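Local coordinates for protein alpha-1,3-glucanase (Bacillus circulans, PDB 5ZRU) that probably hydrolyses alpha-1,3-glucan, this chain being its catalytic unit, a beta-sandwich joined to a parallel beta-helix, at residues A43-E48 / R80-D85; S115-S120 / R289-E294; G130-F135 / R465-G470; N373-L378 / A433-T438. All blocks are in the same frame, centred on the assembly; numbering follows the deposited sequence.

Contact 1 lies within the beta-sandwich, contact 4 within the beta-helix, and contacts 2 and 3 bridge the two. The strands of contacts 2 and 3 (117-119 and 132-144) are neighbours in one sheet, with W116 N bonded to F135 O at 2.8 Å. Contact 1 joins the same sheet, and M83 O lies 2.9 Å from W116 NE1. Contact 4 holds a calcium site, probably near the substrate cleft, and its side chain D375 lies about 7 Å from that of E294, the zinc ligand of contact 2. A long, weak ion pair, R291 NH1 to D375 OD2 at 3.5 Å, lies between contacts 2 and 4, whereas contacts 1 and 4 do not touch.

Contact 1 of 4, residues A43-E48 / R80-D85; sequences ALTASE and RFTMPD
R80 reaches from strand 76-82 to the 3-10 turn at 45-48 and takes hold of its last carbonyl, that of E48. Its CB points toward the turn; CG then lies anti to the backbone N (chi1 -172°), and the chain runs out fully extended through CD to NE, bringing only the guanidinium into contact with the other segment. CZ stops 3.3 Å from E48 O. On either side of it, NH1 and NH2 both donate to that one oxygen, NH1 to E48 O at 2.9 Å on a lone pair and NH2 to E48 O nearly along the C=O axis. Two bent bonds from a fork thus close on a single atom lying in the guanidinium plane, a grip that suits arginine. NH1 also forms a salt bridge with D169, a ligand of a calcium ion, and NH2 binds N372 of the beta-helix. With a leucine here, E48 O would probably be left without both these donors and D169 without its guanidinium partner, though not without its calcium ion. Beside this grip the T45 methyl makes a van der Waals contact with T82, tip to tip, T45 CG2 lying 4.0 Å from T82 OG1, which bonds R136 O. E48 OE2 forms a salt bridge with R136 NE. R80 thus ties the loop between strands 33-36 and 53-57 to the antiparallel sheet, consistent with a galactose-binding-like beta-sandwich.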
loop_
_atom_site.group_PDB
_atom_site.type_symbol
_atom_site.label_atom_id
_atom_site.label_comp_id
_atom_site.label_asym_id
_atom_site.label_seq_id
_atom_site.Cartn_x
_atom_site.Cartn_y
_atom_site.Cartn_z
ATOM N N ALA A 43 -18.325 7.078 -7.954
ATOM C CA ALA A 43 -19.090 6.257 -8.878
ATOM C C ALA A 43 -18.310 5.974 -10.155
ATOM O O ALA A 43 -18.613 4.994 -10.843
ATOM C CB ALA A 43 -20.420 6.930 -9.218
ATOM N N LEU A 44 -17.313 6.798 -10.478
ATOM C CA LEU A 44 -16.558 6.671 -11.723
ATOM C C LEU A 44 -15.290 5.862 -11.489
ATOM O O LEU A 44 -14.540 6.137 -10.545
ATOM C CB LEU A 44 -16.186 8.048 -12.275
ATOM C CG LEU A 44 -17.327 9.016 -12.581
ATOM C CD1 LEU A 44 -16.775 10.411 -12.842
ATOM C CD2 LEU A 44 -18.120 8.508 -13.779
ATOM N N THR A 45 -15.047 4.878 -12.360
ATOM C CA THR A 45 -13.819 4.091 -12.275
ATOM C C THR A 45 -12.588 4.992 -12.241
ATOM O O THR A 45 -11.610 4.710 -11.529
ATOM C CB THR A 45 -13.755 3.116 -13.458
ATOM O OG1 THR A 45 -14.880 2.228 -13.401
ATOM C CG2 THR A 45 -12.457 2.285 -13.431
ATOM N N ALA A 46 -12.638 6.115 -12.965
ATOM C CA ALA A 46 -11.479 6.993 -13.036
ATOM C C ALA A 46 -11.127 7.636 -11.694
ATOM O O ALA A 46 -10.009 8.140 -11.551
ATOM C CB ALA A 46 -11.713 8.079 -14.091
ATOM N N SER A 47 -12.034 7.625 -10.705
ATOM C CA SER A 47 -11.686 8.153 -9.384
ATOM C C SER A 47 -10.533 7.391 -8.744
ATOM O O SER A 47 -9.853 7.935 -7.859
ATOM C CB SER A 47 -12.891 8.117 -8.435
ATOM O OG SER A 47 -13.296 6.781 -8.161
ATOM N N GLU A 48 -10.295 6.148 -9.163
ATOM C CA GLU A 48 -9.194 5.359 -8.630
ATOM C C GLU A 48 -7.982 5.300 -9.554
ATOM O O GLU A 48 -7.014 4.602 -9.233
ATOM C CB GLU A 48 -9.668 3.932 -8.321
ATOM C CG GLU A 48 -10.653 3.838 -7.162
ATOM C CD GLU A 48 -10.898 2.402 -6.772
ATOM O OE1 GLU A 48 -10.101 1.840 -5.983
ATOM O OE2 GLU A 48 -11.866 1.818 -7.284
ATOM N N ARG A 80 -0.447 -0.718 -14.430
ATOM C CA ARG A 80 -1.644 -0.560 -13.612
ATOM C C ARG A 80 -2.838 -0.434 -14.548
ATOM O O ARG A 80 -2.853 0.436 -15.431
ATOM C CB ARG A 80 -1.538 0.645 -12.680
ATOM C CG ARG A 80 -2.690 0.730 -11.672
ATOM C CD ARG A 80 -2.386 1.745 -10.589
ATOM N NE ARG A 80 -3.374 1.705 -9.513
ATOM C CZ ARG A 80 -4.412 2.528 -9.416
ATOM N NH1 ARG A 80 -4.616 3.472 -10.332
ATOM N NH2 ARG A 80 -5.247 2.412 -8.387
ATOM N N PHE A 81 -3.828 -1.307 -14.360
ATOM C CA PHE A 81 -4.905 -1.488 -15.327
ATOM C C PHE A 81 -6.213 -1.725 -14.584
ATOM O O PHE A 81 -6.227 -2.006 -13.381
ATOM C CB PHE A 81 -4.630 -2.688 -16.255
ATOM C CG PHE A 81 -4.817 -4.012 -15.564
ATOM C CD1 PHE A 81 -3.816 -4.520 -14.753
ATOM C CD2 PHE A 81 -6.015 -4.706 -15.663
ATOM C CE1 PHE A 81 -3.988 -5.721 -14.068
ATOM C CE2 PHE A 81 -6.207 -5.894 -14.983
ATOM C CZ PHE A 81 -5.184 -6.412 -14.181
ATOM N N THR A 82 -7.324 -1.662 -15.329
ATOM C CA THR A 82 -8.623 -2.091 -14.817
ATOM C C THR A 82 -9.326 -2.925 -15.883
ATOM O O THR A 82 -9.109 -2.736 -17.084
ATOM C CB THR A 82 -9.520 -0.892 -14.412
ATOM O OG1 THR A 82 -10.803 -1.371 -13.978
ATOM C CG2 THR A 82 -9.734 0.049 -15.599
ATOM N N MET A 83 -10.153 -3.863 -15.433
ATOM C CA MET A 83 -11.025 -4.635 -16.310
ATOM C C MET A 83 -12.253 -5.037 -15.499
ATOM O O MET A 83 -12.227 -4.993 -14.270
ATOM C CB MET A 83 -10.307 -5.870 -16.882
ATOM C CG MET A 83 -9.999 -6.951 -15.848
ATOM S SD MET A 83 -9.001 -8.282 -16.545
ATOM C CE MET A 83 -10.192 -9.255 -17.460
ATOM N N PRO A 84 -13.352 -5.400 -16.169
ATOM C CA PRO A 84 -14.602 -5.628 -15.429
ATOM C C PRO A 84 -14.537 -6.862 -14.544
ATOM O O PRO A 84 -13.825 -7.831 -14.822
ATOM C CB PRO A 84 -15.649 -5.818 -16.540
ATOM C CG PRO A 84 -14.975 -5.370 -17.822
ATOM C CD PRO A 84 -13.517 -5.617 -17.614
ATOM N N ASP A 85 -15.325 -6.817 -13.475
ATOM C CA ASP A 85 -15.643 -7.976 -12.656
ATOM C C ASP A 85 -16.714 -8.826 -13.350
ATOM O O ASP A 85 -17.393 -8.384 -14.288
ATOM C CB ASP A 85 -16.128 -7.499 -11.278
ATOM C CG ASP A 85 -16.063 -8.576 -10.192
ATOM O OD1 ASP A 85 -15.563 -9.685 -10.442
ATOM O OD2 ASP A 85 -16.528 -8.290 -9.069
#

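Contact 2 of 4, residues S115-S120 / R289-E294; sequences SWQYFS and RSRYGE. With CA (calcium ion), chain I; ZN (zinc ion), chain G.
Q117 opens the short strand 117-119 and looks across at an irregular loop, 289-294, in which Y292, G293 and E294 all have positive phi; the nearest CA atoms, those of Q117 and S290, are 8.3 Å apart. Just before the strand, W116 also has positive phi, and the carbonyls of S115 and W116 both reach a calcium ion, S115 O at 2.3 Å and W116 O at 2.4 Å. Four waters and one atom from outside the two segments complete the shell. R289 touches this hydration shell rather than the ion: its O accepts from water 3 at 2.8 Å, and its NE donates to water 4 at 2.9 Å.

The Q117 chain leaves beside the backbone N (chi1 -68°) and bends at chi2 (-81°), which brings its amide to the loop. NE2 passes 3.6 Å from R289 O, makes a weak bond to W116 O, and has D126 as its stronger partner. OE1 accepts from water 1, and that water takes the N-H of R291, whose CG lies 4.4 Å from Q117 OE1. S290 OG accepts from Y292 N in an ST turn. E294 OE2 binds a zinc ion at 2.0 Å, with H123 from the sandwich as a second protein ligand. An amide that both gives and accepts suits this place, since these two segments meet through water and metal-bound water, while S290 OG and R289 NH2 bond directly to D126 OD2 and G89 O of the sandwich.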
loop_
_atom_site.group_PDB
_atom_site.type_symbol
_atom_site.label_atom_id
_atom_site.label_comp_id
_atom_site.label_asym_id
_atom_site.label_seq_id
_atom_site.Cartn_x
_atom_site.Cartn_y
_atom_site.Cartn_z
ATOM N N SER A 115 -9.006 -8.122 -7.671
ATOM C CA SER A 115 -9.497 -6.781 -7.414
ATOM C C SER A 115 -11.018 -6.812 -7.263
ATOM O O SER A 115 -11.636 -7.882 -7.248
ATOM C CB SER A 115 -9.032 -5.845 -8.538
ATOM O OG SER A 115 -9.341 -6.396 -9.823
ATOM N N TRP A 116 -11.618 -5.626 -7.134
ATOM C CA TRP A 116 -13.055 -5.372 -6.987
ATOM C C TRP A 116 -13.591 -5.824 -5.629
ATOM O O TRP A 116 -13.686 -7.025 -5.347
ATOM C CB TRP A 116 -13.858 -6.014 -8.130
ATOM C CG TRP A 116 -13.580 -5.359 -9.456
ATOM C CD1 TRP A 116 -12.552 -5.651 -10.307
ATOM C CD2 TRP A 116 -14.325 -4.298 -10.079
ATOM N NE1 TRP A 116 -12.610 -4.839 -11.415
ATOM C CE2 TRP A 116 -13.680 -3.996 -11.297
ATOM C CE3 TRP A 116 -15.472 -3.573 -9.723
ATOM C CZ2 TRP A 116 -14.152 -3.016 -12.176
ATOM C CZ3 TRP A 116 -15.936 -2.592 -10.595
ATOM C CH2 TRP A 116 -15.269 -2.319 -11.803
ATOM N N GLN A 117 -13.919 -4.840 -4.792
ATOM C CA GLN A 117 -14.549 -5.002 -3.486
ATOM C C GLN A 117 -15.708 -4.021 -3.405
ATOM O O GLN A 117 -15.617 -2.909 -3.927
ATOM C CB GLN A 117 -13.566 -4.724 -2.339
ATOM C CG GLN A 117 -12.453 -5.750 -2.207
ATOM C CD GLN A 117 -12.926 -6.980 -1.460
ATOM O OE1 GLN A 117 -12.898 -7.005 -0.234
ATOM N NE2 GLN A 117 -13.369 -8.003 -2.195
ATOM N N TYR A 118 -16.791 -4.421 -2.728
ATOM C CA TYR A 118 -18.056 -3.704 -2.845
ATOM C C TYR A 118 -18.573 -3.282 -1.471
ATOM O O TYR A 118 -18.543 -4.067 -0.519
ATOM C CB TYR A 118 -19.092 -4.573 -3.585
ATOM C CG TYR A 118 -18.667 -4.944 -4.994
ATOM C CD1 TYR A 118 -18.980 -4.118 -6.075
ATOM C CD2 TYR A 118 -17.956 -6.123 -5.246
ATOM C CE1 TYR A 118 -18.597 -4.451 -7.361
ATOM C CE2 TYR A 118 -17.571 -6.467 -6.535
ATOM C CZ TYR A 118 -17.892 -5.624 -7.587
ATOM O OH TYR A 118 -17.511 -5.958 -8.864
ATOM N N PHE A 119 -19.058 -2.043 -1.371
ATOM C CA PHE A 119 -19.350 -1.442 -0.072
ATOM C C PHE A 119 -20.781 -0.932 0.009
ATOM O O PHE A 119 -21.155 0.004 -0.704
ATOM C CB PHE A 119 -18.363 -0.311 0.225
ATOM C CG PHE A 119 -16.963 -0.805 0.466
ATOM C CD1 PHE A 119 -16.566 -1.209 1.736
ATOM C CD2 PHE A 119 -16.064 -0.924 -0.589
ATOM C CE1 PHE A 119 -15.279 -1.698 1.961
ATOM C CE2 PHE A 119 -14.772 -1.409 -0.376
ATOM C CZ PHE A 119 -14.382 -1.802 0.898
ATOM N N SER A 120 -21.569 -1.536 0.898
ATOM C CA SER A 120 -22.822 -0.957 1.370
ATOM C C SER A 120 -22.754 -0.606 2.850
ATOM O O SER A 120 -23.743 -0.133 3.423
ATOM C CB SER A 120 -23.985 -1.918 1.103
ATOM O OG SER A 120 -23.708 -3.198 1.636
ATOM N N ARG A 289 -9.119 -13.660 -2.905
ATOM C CA ARG A 289 -10.024 -12.630 -3.408
ATOM C C ARG A 289 -10.965 -12.076 -2.351
ATOM O O ARG A 289 -11.820 -11.246 -2.689
ATOM C CB ARG A 289 -10.861 -13.156 -4.584
ATOM C CG ARG A 289 -11.680 -14.407 -4.264
ATOM C CD ARG A 289 -12.674 -14.732 -5.398
ATOM N NE ARG A 289 -13.893 -13.921 -5.364
ATOM C CZ ARG A 289 -14.949 -14.193 -4.606
ATOM N NH1 ARG A 289 -14.931 -15.250 -3.800
ATOM N NH2 ARG A 289 -16.018 -13.402 -4.641
ATOM N N SER A 290 -10.838 -12.495 -1.092
ATOM C CA SER A 290 -11.735 -12.050 -0.034
ATOM C C SER A 290 -10.964 -11.792 1.255
ATOM O O SER A 290 -9.997 -12.491 1.572
ATOM C CB SER A 290 -12.840 -13.091 0.228
ATOM O OG SER A 290 -13.616 -12.744 1.370
ATOM N N ARG A 291 -11.420 -10.790 2.010
ATOM C CA ARG A 291 -10.938 -10.558 3.368
ATOM C C ARG A 291 -11.516 -11.531 4.385
ATOM O O ARG A 291 -11.039 -11.551 5.529
ATOM C CB ARG A 291 -11.280 -9.135 3.827
ATOM C CG ARG A 291 -10.425 -8.049 3.228
ATOM C CD ARG A 291 -10.643 -6.717 3.952
ATOM N NE ARG A 291 -10.119 -6.734 5.318
ATOM C CZ ARG A 291 -10.078 -5.662 6.103
ATOM N NH1 ARG A 291 -10.528 -4.497 5.652
ATOM N NH2 ARG A 291 -9.578 -5.745 7.328
ATOM N N TYR A 292 -12.532 -12.308 4.010
ATOM C CA TYR A 292 -13.197 -13.235 4.928
ATOM C C TYR A 292 -13.579 -12.554 6.245
ATOM O O TYR A 292 -13.388 -13.108 7.331
ATOM C CB TYR A 292 -12.315 -14.456 5.202
ATOM C CG TYR A 292 -12.144 -15.415 4.040
ATOM C CD1 TYR A 292 -13.116 -16.369 3.750
ATOM C CD2 TYR A 292 -10.985 -15.404 3.268
ATOM C CE1 TYR A 292 -12.947 -17.269 2.720
ATOM C CE2 TYR A 292 -10.812 -16.298 2.229
ATOM C CZ TYR A 292 -11.797 -17.229 1.960
ATOM O OH TYR A 292 -11.635 -18.132 0.931
ATOM N N GLY A 293 -14.093 -11.326 6.154
ATOM C CA GLY A 293 -14.490 -10.569 7.330
ATOM C C GLY A 293 -13.466 -10.486 8.452
ATOM O O GLY A 293 -13.793 -10.757 9.611
ATOM N N GLU A 294 -12.232 -10.102 8.122
ATOM C CA GLU A 294 -11.095 -10.010 9.043
ATOM C C GLU A 294 -10.623 -11.362 9.573
ATOM O O GLU A 294 -9.773 -11.405 10.477
ATOM C CB GLU A 294 -11.386 -9.083 10.232
ATOM C CG GLU A 294 -11.816 -7.685 9.837
ATOM C CD GLU A 294 -13.307 -7.450 10.025
ATOM O OE1 GLU A 294 -14.060 -7.592 9.042
ATOM O OE2 GLU A 294 -13.725 -7.127 11.154
HETATM CA CA CA I . -13.255 -9.207 -6.277
HETATM ZN ZN ZN G . -15.720 -6.708 11.290
HETATM O O HOH W 1 -13.640 -9.176 1.324
HETATM O O HOH W 2 -14.308 -10.238 -4.287
HETATM O O HOH W 3 -11.502 -9.286 -4.690
HETATM O O HOH W 4 -12.967 -11.605 -6.825
HETATM O O HOH W 5 -15.970 -5.612 13.408
HETATM O O HOH W 6 -15.587 -9.249 -6.702
#

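Contact 3 of 4, residues G130-F135 / R465-G470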
loop_
_atom_site.group_PDB
_atom_site.type_symbol
_atom_site.label_atom_id
_atom_site.label_comp_id
_atom_site.label_asym_id
_atom_site.label_seq_id
_atom_site.Cartn_x
_atom_site.Cartn_y
_atom_site.Cartn_z
ATOM N N GLY A 130 -23.251 -6.620 -3.517
ATOM C CA GLY A 130 -22.982 -6.168 -2.171
ATOM C C GLY A 130 -22.720 -4.689 -1.965
ATOM O O GLY A 130 -22.476 -4.287 -0.820
ATOM N N GLY A 131 -22.741 -3.860 -3.005
ATOM C CA GLY A 131 -22.569 -2.432 -2.807
ATOM C C GLY A 131 -21.806 -1.783 -3.954
ATOM O O GLY A 131 -21.688 -2.343 -5.042
ATOM N N ARG A 132 -21.301 -0.562 -3.683
ATOM C CA ARG A 132 -20.571 0.199 -4.697
ATOM C C ARG A 132 -19.109 -0.252 -4.775
ATOM O O ARG A 132 -18.521 -0.658 -3.770
ATOM C CB ARG A 132 -20.635 1.696 -4.401
ATOM C CG ARG A 132 -19.926 2.142 -3.122
ATOM C CD ARG A 132 -20.131 3.634 -2.923
ATOM N NE ARG A 132 -19.552 4.140 -1.686
ATOM C CZ ARG A 132 -18.310 4.605 -1.583
ATOM N NH1 ARG A 132 -17.514 4.614 -2.648
ATOM N NH2 ARG A 132 -17.868 5.073 -0.421
ATOM N N PRO A 133 -18.503 -0.189 -5.960
ATOM C CA PRO A 133 -17.169 -0.780 -6.144
ATOM C C PRO A 133 -16.028 0.148 -5.753
ATOM O O PRO A 133 -16.066 1.359 -5.993
ATOM C CB PRO A 133 -17.130 -1.072 -7.650
ATOM C CG PRO A 133 -17.949 0.045 -8.238
ATOM C CD PRO A 133 -19.098 0.219 -7.245
ATOM N N LEU A 134 -15.005 -0.454 -5.138
ATOM C CA LEU A 134 -13.658 0.093 -5.018
ATOM C C LEU A 134 -12.682 -1.024 -5.375
ATOM O O LEU A 134 -13.096 -2.132 -5.739
ATOM C CB LEU A 134 -13.396 0.656 -3.611
ATOM C CG LEU A 134 -14.241 1.872 -3.205
ATOM C CD1 LEU A 134 -13.968 2.239 -1.733
ATOM C CD2 LEU A 134 -13.951 3.057 -4.101
ATOM N N PHE A 135 -11.375 -0.740 -5.286
ATOM C CA PHE A 135 -10.349 -1.685 -5.755
ATOM C C PHE A 135 -10.575 -2.013 -7.235
ATOM O O PHE A 135 -10.489 -3.166 -7.656
ATOM C CB PHE A 135 -10.352 -2.966 -4.896
ATOM C CG PHE A 135 -9.083 -3.818 -4.992
ATOM C CD1 PHE A 135 -8.020 -3.466 -5.815
ATOM C CD2 PHE A 135 -8.980 -4.982 -4.240
ATOM C CE1 PHE A 135 -6.867 -4.275 -5.884
ATOM C CE2 PHE A 135 -7.838 -5.786 -4.294
ATOM C CZ PHE A 135 -6.782 -5.434 -5.125
ATOM N N ARG A 465 -16.334 11.553 0.996
ATOM C CA ARG A 465 -17.140 10.333 1.146
ATOM C C ARG A 465 -16.267 9.147 1.563
ATOM O O ARG A 465 -15.813 8.368 0.719
ATOM C CB ARG A 465 -17.894 10.032 -0.137
ATOM C CG ARG A 465 -18.961 8.974 0.080
ATOM C CD ARG A 465 -19.570 8.500 -1.209
ATOM N NE ARG A 465 -20.649 7.553 -0.932
ATOM C CZ ARG A 465 -21.345 6.929 -1.875
ATOM N NH1 ARG A 465 -21.061 7.147 -3.143
ATOM N NH2 ARG A 465 -22.314 6.085 -1.546
ATOM N N ASP A 466 -16.066 8.993 2.868
ATOM C CA ASP A 466 -15.488 7.761 3.381
ATOM C C ASP A 466 -16.593 6.705 3.423
ATOM O O ASP A 466 -17.670 6.884 2.847
ATOM C CB ASP A 466 -14.801 7.995 4.727
ATOM C CG ASP A 466 -15.759 8.381 5.846
ATOM O OD1 ASP A 466 -16.988 8.408 5.637
ATOM O OD2 ASP A 466 -15.259 8.636 6.965
ATOM N N LEU A 467 -16.349 5.592 4.109
ATOM C CA LEU A 467 -17.343 4.523 4.127
ATOM C C LEU A 467 -18.516 4.819 5.052
ATOM O O LEU A 467 -19.458 4.016 5.103
ATOM C CB LEU A 467 -16.678 3.202 4.513
ATOM C CG LEU A 467 -15.667 2.728 3.455
ATOM C CD1 LEU A 467 -15.021 1.429 3.893
ATOM C CD2 LEU A 467 -16.365 2.544 2.107
ATOM N N TYR A 468 -18.466 5.934 5.787
ATOM C CA TYR A 468 -19.579 6.454 6.573
ATOM C C TYR A 468 -20.241 7.641 5.879
ATOM O O TYR A 468 -20.996 8.392 6.512
ATOM C CB TYR A 468 -19.099 6.821 7.980
ATOM C CG TYR A 468 -18.327 5.675 8.569
ATOM C CD1 TYR A 468 -18.988 4.560 9.065
ATOM C CD2 TYR A 468 -16.933 5.676 8.572
ATOM C CE1 TYR A 468 -18.289 3.481 9.563
ATOM C CE2 TYR A 468 -16.222 4.604 9.086
ATOM C CZ TYR A 468 -16.905 3.507 9.574
ATOM O OH TYR A 468 -16.210 2.429 10.078
ATOM N N ASN A 469 -19.973 7.808 4.583
ATOM C CA ASN A 469 -20.563 8.879 3.780
ATOM C C ASN A 469 -20.209 10.256 4.339
ATOM O O ASN A 469 -21.008 11.192 4.280
ATOM C CB ASN A 469 -22.080 8.708 3.676
ATOM C CG ASN A 469 -22.486 7.691 2.631
ATOM O OD1 ASN A 469 -21.648 6.980 2.069
ATOM N ND2 ASN A 469 -23.790 7.617 2.358
ATOM N N GLY A 470 -18.992 10.392 4.885
ATOM C CA GLY A 470 -18.570 11.637 5.486
ATOM C C GLY A 470 -17.205 12.087 4.997
ATOM O O GLY A 470 -16.431 11.315 4.416
HETATM O O HOH W 7 -15.061 5.662 0.141
HETATM O O HOH W 8 -20.113 4.818 1.348
#
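At the junction of the beta-sandwich and the beta-helix, R132 and R465 stack guanidinium on guanidinium, centres 3.8 Å apart and planes at 25°. R132 CG sits between the backbone N and the carbonyl carbon (chi1 66°), from where its extended chain slides past that of R465 in the opposite direction, and R132 NE sits 3.3 Å above R465 CZ, over the middle of the group. The two positive charges are probably eased by polar partners at the edges. R132 NH2 gives hydrogen bonds to water 7, itself bound to R465 O, and to water 8, which donates to N469 OD1 at 2.7 Å; R132 NH1 binds Q42. N469 closes a type I turn begun by D466, whose OD1 takes Y468 N in an Asx turn and G470 N from the opposite face. Within this loop R465 NE donates to N469 OD1 at 3.2 Å, almost straight (173°), which helps to fix the rotation of the guanidinium that R132 lies over. Were R465 an alanine, R132 would probably lose its stacking partner and the N469 amide be freer to turn. L467 CD2 comes obliquely to within 3.9 Å of R132 NH2.

Contact 4 of 4, residues N373-L378 / A433-T438. With CA (calcium ion), chain J.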
loop_
_atom_site.group_PDB
_atom_site.type_symbol
_atom_site.label_atom_id
_atom_site.label_comp_id
_atom_site.label_asym_id
_atom_site.label_seq_id
_atom_site.Cartn_x
_atom_site.Cartn_y
_atom_site.Cartn_z
ATOM N N ASN A 373 -3.852 -0.203 -1.703
ATOM C CA ASN A 373 -4.259 -1.107 -0.633
ATOM C C ASN A 373 -5.620 -0.713 -0.061
ATOM O O ASN A 373 -6.057 0.438 -0.156
ATOM C CB ASN A 373 -3.189 -1.134 0.468
ATOM C CG ASN A 373 -1.881 -1.726 -0.024
ATOM O OD1 ASN A 373 -1.823 -2.902 -0.363
ATOM N ND2 ASN A 373 -0.823 -0.908 -0.079
ATOM N N GLY A 374 -6.287 -1.693 0.554
ATOM C CA GLY A 374 -7.676 -1.548 0.958
ATOM C C GLY A 374 -7.930 -1.229 2.414
ATOM O O GLY A 374 -9.022 -1.489 2.936
ATOM N N ASP A 375 -6.925 -0.657 3.068
ATOM C CA ASP A 375 -7.019 -0.132 4.424
ATOM C C ASP A 375 -5.782 0.749 4.593
ATOM O O ASP A 375 -5.137 1.099 3.597
ATOM C CB ASP A 375 -7.146 -1.288 5.437
ATOM C CG ASP A 375 -7.964 -0.914 6.670
ATOM O OD1 ASP A 375 -7.626 0.077 7.338
ATOM O OD2 ASP A 375 -8.943 -1.626 6.977
ATOM N N ASP A 376 -5.437 1.111 5.826
ATOM C CA ASP A 376 -4.293 2.006 6.005
ATOM C C ASP A 376 -3.058 1.450 5.308
ATOM O O ASP A 376 -2.743 0.264 5.438
ATOM C CB ASP A 376 -3.992 2.208 7.489
ATOM C CG ASP A 376 -5.117 2.900 8.217
ATOM O OD1 ASP A 376 -5.430 4.057 7.862
ATOM O OD2 ASP A 376 -5.694 2.281 9.135
ATOM N N GLY A 377 -2.358 2.311 4.573
ATOM C CA GLY A 377 -1.167 1.880 3.858
ATOM C C GLY A 377 -0.108 1.394 4.826
ATOM O O GLY A 377 0.366 0.259 4.742
ATOM N N LEU A 378 0.245 2.259 5.771
ATOM C CA LEU A 378 1.187 1.947 6.838
ATOM C C LEU A 378 0.538 2.348 8.153
ATOM O O LEU A 378 0.148 3.508 8.321
ATOM C CB LEU A 378 2.513 2.696 6.643
ATOM C CG LEU A 378 3.209 2.544 5.282
ATOM C CD1 LEU A 378 4.416 3.467 5.220
ATOM C CD2 LEU A 378 3.624 1.090 5.024
ATOM N N ALA A 433 -4.414 11.270 3.571
ATOM C CA ALA A 433 -3.001 10.923 3.493
ATOM C C ALA A 433 -2.495 10.438 4.841
ATOM O O ALA A 433 -1.740 9.462 4.917
ATOM C CB ALA A 433 -2.165 12.112 3.025
ATOM N N ILE A 434 -2.924 11.100 5.915
ATOM C CA ILE A 434 -2.494 10.818 7.278
ATOM C C ILE A 434 -3.725 10.839 8.171
ATOM O O ILE A 434 -4.531 11.771 8.089
ATOM C CB ILE A 434 -1.480 11.863 7.785
ATOM C CG1 ILE A 434 -0.144 11.746 7.058
ATOM C CG2 ILE A 434 -1.280 11.731 9.297
ATOM C CD1 ILE A 434 0.736 12.956 7.283
ATOM N N ARG A 435 -3.862 9.833 9.041
ATOM C CA ARG A 435 -4.922 9.882 10.034
ATOM C C ARG A 435 -4.406 9.386 11.378
ATOM O O ARG A 435 -3.469 8.584 11.461
ATOM C CB ARG A 435 -6.170 9.083 9.605
ATOM C CG ARG A 435 -6.090 7.569 9.795
ATOM C CD ARG A 435 -7.420 6.922 9.417
ATOM N NE ARG A 435 -7.350 5.463 9.482
ATOM C CZ ARG A 435 -8.406 4.678 9.670
ATOM N NH1 ARG A 435 -9.616 5.210 9.815
ATOM N NH2 ARG A 435 -8.253 3.359 9.721
ATOM N N MET A 436 -5.010 9.909 12.437
ATOM C CA MET A 436 -4.853 9.358 13.775
ATOM C C MET A 436 -6.244 9.268 14.377
ATOM O O MET A 436 -7.059 10.168 14.169
ATOM C CB MET A 436 -3.951 10.231 14.645
ATOM C CG MET A 436 -2.555 10.467 14.065
ATOM S SD MET A 436 -1.550 11.545 15.118
ATOM C CE MET A 436 -1.339 10.540 16.582
ATOM N N ASN A 437 -6.528 8.186 15.095
ATOM C CA ASN A 437 -7.752 8.162 15.888
ATOM C C ASN A 437 -7.515 7.313 17.127
ATOM O O ASN A 437 -6.481 6.656 17.266
ATOM C CB ASN A 437 -8.975 7.689 15.070
ATOM C CG ASN A 437 -8.938 6.209 14.679
ATOM O OD1 ASN A 437 -8.512 5.343 15.437
ATOM N ND2 ASN A 437 -9.437 5.916 13.474
ATOM N N THR A 438 -8.489 7.347 18.040
ATOM C CA THR A 438 -8.475 6.499 19.225
ATOM C C THR A 438 -9.656 5.530 19.212
ATOM O O THR A 438 -10.161 5.138 20.267
ATOM C CB THR A 438 -8.463 7.343 20.504
ATOM O OG1 THR A 438 -9.563 8.270 20.497
ATOM C CG2 THR A 438 -7.160 8.144 20.604
HETATM CA CA CA J . -6.441 -1.614 8.903
HETATM O O HOH W 9 -9.842 1.021 9.164
HETATM O O HOH W 10 -7.405 -3.688 8.755
HETATM O O HOH W 11 -5.276 -0.144 9.764
HETATM O O HOH W 12 -8.262 -0.929 9.842
HETATM O O HOH W 13 -6.511 -2.984 10.730
#
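The R435 guanidinium presents an edge to the carboxylate of D376, with D376 OD2 in its plane, while D375 OD1 lies oblique to it, 4.1 Å from R435 NH2. The grip is side-on: NH2 donates to D376 OD2 at 2.8 Å, nearly straight, and NE to D376 OD1 at 2.9 Å on its syn lone pair. With the planes 40° apart, the NE bond is tilted from the guanidinium plane and less straight (136°). R435 CG lies between the backbone N and the carbonyl carbon (chi1 79°), and the extended chain carries these donors from strand 435-437 past 411-412 to D376, just before strand 378-381, a span that suits arginine. D376 OD1 also receives A408 N. Water 9 links R435 NH2 to D375 OD1, which binds a calcium ion at 2.6 Å. D352 gives that ion a second carboxylate oxygen, and D376 OD2 reaches it through water 11. Calcium bound by aspartates and water on a parallel beta-helix is reminiscent of pectate lyases, and is consistent with a site in the substrate cleft.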